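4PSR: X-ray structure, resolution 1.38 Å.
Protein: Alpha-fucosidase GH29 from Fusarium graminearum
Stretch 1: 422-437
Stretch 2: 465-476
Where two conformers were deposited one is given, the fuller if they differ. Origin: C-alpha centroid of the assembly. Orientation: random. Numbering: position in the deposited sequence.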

# COMPACT_ATOMS: atom_id res chain seq x y z
N GLY A 422 -7.91 12.01 18.00
CA GLY A 422 -7.66 12.24 19.41
C GLY A 422 -8.98 12.60 20.05
O GLY A 422 -9.93 12.96 19.35
N TRP A 423 -9.03 12.50 21.39
CA TRP A 423 -10.22 12.93 22.12
C TRP A 423 -10.20 14.43 22.34
O TRP A 423 -9.29 14.95 22.98
CB TRP A 423 -10.35 12.22 23.47
CG TRP A 423 -11.68 12.54 24.08
CD1 TRP A 423 -11.94 13.45 25.07
CD2 TRP A 423 -12.95 12.01 23.68
NE1 TRP A 423 -13.28 13.50 25.32
CE2 TRP A 423 -13.93 12.63 24.50
CE3 TRP A 423 -13.36 11.07 22.74
CZ2 TRP A 423 -15.29 12.32 24.38
CZ3 TRP A 423 -14.69 10.77 22.62
CH2 TRP A 423 -15.65 11.39 23.45
N PRO A 424 -11.21 15.15 21.82
CA PRO A 424 -11.24 16.61 21.98
C PRO A 424 -11.47 17.04 23.45
O PRO A 424 -12.48 16.66 24.06
CB PRO A 424 -12.44 17.04 21.15
CG PRO A 424 -12.87 15.89 20.37
CD PRO A 424 -12.31 14.66 20.97
N GLU A 425 -10.56 17.82 24.01
CA GLU A 425 -10.75 18.19 25.41
C GLU A 425 -11.92 19.16 25.55
O GLU A 425 -12.53 19.23 26.61
CB GLU A 425 -9.48 18.72 26.05
CG GLU A 425 -9.23 18.12 27.43
CD GLU A 425 -8.69 16.70 27.36
OE1 GLU A 425 -7.53 16.52 26.93
OE2 GLU A 425 -9.43 15.76 27.74
N ASP A 426 -12.26 19.87 24.47
CA ASP A 426 -13.43 20.76 24.46
C ASP A 426 -14.74 20.02 24.13
O ASP A 426 -15.79 20.65 23.96
CB ASP A 426 -13.20 21.93 23.49
CG ASP A 426 -13.07 21.48 22.04
OD1 ASP A 426 -13.08 20.27 21.78
OD2 ASP A 426 -12.95 22.36 21.15
N ASN A 427 -14.67 18.69 24.03
CA ASN A 427 -15.81 17.85 23.71
C ASN A 427 -16.53 18.22 22.43
O ASN A 427 -17.73 17.96 22.28
CB ASN A 427 -16.77 17.79 24.89
CG ASN A 427 -16.61 16.51 25.65
OD1 ASN A 427 -15.65 16.34 26.41
ND2 ASN A 427 -17.51 15.58 25.42
N LEU A 428 -15.79 18.80 21.48
CA LEU A 428 -16.36 19.28 20.24
C LEU A 428 -15.60 18.70 19.05
O LEU A 428 -14.36 18.74 19.04
CB LEU A 428 -16.30 20.81 20.20
CG LEU A 428 -16.96 21.55 19.03
CD1 LEU A 428 -18.43 21.21 18.95
CD2 LEU A 428 -16.78 23.05 19.19
N VAL A 429 -16.34 18.16 18.07
CA VAL A 429 -15.80 17.83 16.75
C VAL A 429 -16.51 18.75 15.75
O VAL A 429 -17.73 18.71 15.64
CB VAL A 429 -16.04 16.36 16.39
CG1 VAL A 429 -15.49 16.08 15.00
CG2 VAL A 429 -15.38 15.42 17.40
N SER A 430 -15.74 19.57 15.03
CA SER A 430 -16.30 20.48 14.02
C SER A 430 -15.92 19.99 12.63
O SER A 430 -14.73 19.97 12.28
CB SER A 430 -15.81 21.91 14.23
OG SER A 430 -16.31 22.40 15.46
N VAL A 431 -16.92 19.60 11.85
CA VAL A 431 -16.71 19.07 10.50
C VAL A 431 -16.94 20.19 9.50
O VAL A 431 -18.08 20.51 9.15
CB VAL A 431 -17.65 17.86 10.22
CG1 VAL A 431 -17.31 17.22 8.89
CG2 VAL A 431 -17.58 16.85 11.37
N LYS A 432 -15.86 20.79 9.01
CA LYS A 432 -15.99 21.94 8.13
C LYS A 432 -16.77 21.64 6.86
O LYS A 432 -17.52 22.49 6.36
CB LYS A 432 -14.63 22.51 7.76
CG LYS A 432 -13.89 23.08 8.95
CD LYS A 432 -12.51 23.62 8.53
CE LYS A 432 -11.86 24.45 9.63
NZ LYS A 432 -12.64 25.69 9.92
N ASN A 433 -16.58 20.45 6.31
CA ASN A 433 -17.22 20.11 5.05
C ASN A 433 -18.70 19.76 5.15
O ASN A 433 -19.30 19.41 4.15
CB ASN A 433 -16.42 19.03 4.30
CG ASN A 433 -15.16 19.60 3.69
OD1 ASN A 433 -15.22 20.35 2.73
ND2 ASN A 433 -14.03 19.29 4.29
N LEU A 434 -19.27 19.89 6.35
CA LEU A 434 -20.71 19.75 6.53
C LEU A 434 -21.32 21.02 7.12
O LEU A 434 -22.48 20.99 7.57
CB LEU A 434 -21.04 18.53 7.38
CG LEU A 434 -20.69 17.15 6.76
CD1 LEU A 434 -20.92 16.07 7.80
CD2 LEU A 434 -21.48 16.89 5.49
N GLY A 435 -20.56 22.12 7.12
CA GLY A 435 -21.05 23.42 7.56
C GLY A 435 -21.90 24.09 6.48
O GLY A 435 -22.07 23.55 5.39
N SER A 436 -22.44 25.27 6.78
CA SER A 436 -23.29 25.96 5.82
C SER A 436 -22.48 26.53 4.67
O SER A 436 -22.97 26.62 3.54
CB SER A 436 -24.12 27.06 6.50
OG SER A 436 -25.06 26.49 7.39
N ASN A 437 -21.22 26.90 4.93
CA ASN A 437 -20.35 27.41 3.87
C ASN A 437 -20.15 26.33 2.81
O ASN A 437 -19.97 26.62 1.63
CB ASN A 437 -18.98 27.84 4.40
CG ASN A 437 -19.01 29.16 5.14
OD1 ASN A 437 -20.00 29.89 5.07
ND2 ASN A 437 -17.93 29.47 5.84
N GLU A 465 -25.03 21.53 16.01
CA GLU A 465 -25.53 22.71 15.33
C GLU A 465 -24.66 22.90 14.12
O GLU A 465 -23.49 22.55 14.16
CB GLU A 465 -25.40 23.98 16.18
CG GLU A 465 -26.24 24.07 17.43
CD GLU A 465 -27.73 24.21 17.14
OE1 GLU A 465 -28.12 24.71 16.06
OE2 GLU A 465 -28.50 23.79 18.03
N GLN A 466 -25.22 23.50 13.07
CA GLN A 466 -24.50 23.80 11.84
C GLN A 466 -24.21 25.29 11.75
O GLN A 466 -25.11 26.08 11.49
CB GLN A 466 -25.32 23.35 10.62
CG GLN A 466 -24.57 23.44 9.31
CD GLN A 466 -25.44 23.20 8.10
OE1 GLN A 466 -26.59 23.64 8.04
NE2 GLN A 466 -24.88 22.49 7.12
N SER A 467 -22.96 25.66 11.96
CA SER A 467 -22.51 27.03 11.73
C SER A 467 -22.06 27.19 10.28
O SER A 467 -22.03 26.20 9.53
CB SER A 467 -21.37 27.38 12.69
OG SER A 467 -20.20 26.57 12.46
N LYS A 468 -21.74 28.42 9.88
CA LYS A 468 -21.10 28.66 8.59
C LYS A 468 -19.86 27.81 8.44
O LYS A 468 -19.65 27.21 7.39
CB LYS A 468 -20.69 30.12 8.46
CG LYS A 468 -21.85 31.06 8.33
CD LYS A 468 -21.37 32.50 8.39
CE LYS A 468 -20.59 32.89 7.15
NZ LYS A 468 -20.15 34.31 7.23
N ASP A 469 -19.06 27.75 9.49
CA ASP A 469 -17.75 27.11 9.41
C ASP A 469 -17.84 25.59 9.43
O ASP A 469 -17.00 24.93 8.82
CB ASP A 469 -16.86 27.59 10.56
CG ASP A 469 -16.43 29.04 10.42
OD1 ASP A 469 -16.46 29.59 9.30
OD2 ASP A 469 -16.03 29.63 11.45
N ALA A 470 -18.84 25.02 10.10
CA ALA A 470 -18.85 23.57 10.35
C ALA A 470 -20.12 23.00 10.94
O ALA A 470 -20.89 23.69 11.60
CB ALA A 470 -17.70 23.22 11.30
N LEU A 471 -20.30 21.70 10.76
CA LEU A 471 -21.18 20.95 11.64
C LEU A 471 -20.45 20.74 12.96
O LEU A 471 -19.45 20.02 13.04
CB LEU A 471 -21.59 19.60 11.04
CG LEU A 471 -22.30 18.57 11.92
CD1 LEU A 471 -23.58 19.15 12.54
CD2 LEU A 471 -22.64 17.28 11.16
N ASP A 472 -20.97 21.37 14.01
CA ASP A 472 -20.36 21.36 15.33
C ASP A 472 -21.05 20.34 16.22
O ASP A 472 -22.19 20.54 16.64
CB ASP A 472 -20.44 22.77 15.94
CG ASP A 472 -19.67 23.79 15.13
OD1 ASP A 472 -18.49 23.54 14.82
OD2 ASP A 472 -20.25 24.85 14.78
N ILE A 473 -20.35 19.24 16.50
CA ILE A 473 -20.89 18.09 17.20
C ILE A 473 -20.37 18.04 18.64
O ILE A 473 -19.16 18.01 18.88
CB ILE A 473 -20.49 16.78 16.49
CG1 ILE A 473 -20.97 16.81 15.03
CG2 ILE A 473 -21.02 15.57 17.22
CD1 ILE A 473 -20.47 15.62 14.15
N THR A 474 -21.28 18.01 19.61
CA THR A 474 -20.92 17.86 21.02
C THR A 474 -20.88 16.39 21.41
O THR A 474 -21.88 15.68 21.29
CB THR A 474 -21.92 18.60 21.91
OG1 THR A 474 -21.86 19.99 21.60
CG2 THR A 474 -21.61 18.40 23.38
N LEU A 475 -19.74 15.93 21.89
CA LEU A 475 -19.57 14.51 22.16
C LEU A 475 -20.24 14.08 23.45
O LEU A 475 -20.32 14.87 24.40
CB LEU A 475 -18.08 14.17 22.22
CG LEU A 475 -17.31 14.36 20.90
CD1 LEU A 475 -15.82 14.18 21.16
CD2 LEU A 475 -17.79 13.36 19.86
N PRO A 476 -20.70 12.82 23.51
CA PRO A 476 -21.16 12.22 24.77
C PRO A 476 -19.96 11.86 25.63
O PRO A 476 -18.81 12.23 25.31
CB PRO A 476 -21.92 10.96 24.31
CG PRO A 476 -21.21 10.55 23.03
CD PRO A 476 -20.83 11.87 22.38
O HOH W 1 -18.57 24.96 6.00
O HOH W 2 -25.23 27.74 9.57
O HOH W 3 -15.32 28.54 6.66
O HOH W 4 -16.97 31.85 7.35

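Strands 428-431 and 471-474 run antiparallel, their N-to-C directions 161° apart, and pair through a regular backbone ladder. Val429 and Ile473 form one hydrogen-bonded pair, with Val429 N to Ile473 O at 2.9 Å and Ile473 N to Val429 O at 2.8 Å. Val431 and Leu471 form the next, through Val431 N to Leu471 O (2.8 Å) and Leu471 N to Val431 O (3.0 Å), so both polar backbone groups of all four residues are satisfied across the strands. The ladder continues past the strand ends where Leu475 N donates to Asn427 O (2.9 Å); the Asn427 side chain returns the bond, ND2 reaching Leu475 O at 3.1 Å.

The side chains of these hydrogen-bonded pairs share one apolar face, where Val431 CG2 lies 4.2 Å from Ile473 CD1. Leu475, the residue most covered by the other stretch, extends this packing: its CD1 sits over the face of the Trp423 six-membered ring, 3.8 Å from the centroid, in a CH-pi contact, and 3.5 Å from Pro424 CG. The other face carries Ser430 and Asp472, a non-hydrogen-bonded backbone pair whose side chains are joined: Ser430 OG donates to Asp472 OD1 in a short 2.5 Å hydrogen bond.

Beyond Val431 the chain turns, and a second set of bonds takes over. Gln466 NE2 donates to Leu434 O (2.9 Å), Ser436 N to Ser467 O (2.9 Å) and Asn437 N to Lys468 O (2.9 Å). Gly435 permits this close approach, its CA 3.6 Å from Ala470 CA; a CB there would clash with Ala470 N. Water completes the polar edge: water 2 links Ser436 OG and Gln466 O, each at 2.5 Å, while waters 3 and 4 each accept from Asn437 ND2 and donate to Asp469 OD1, bridging two side chains that do not bond directly.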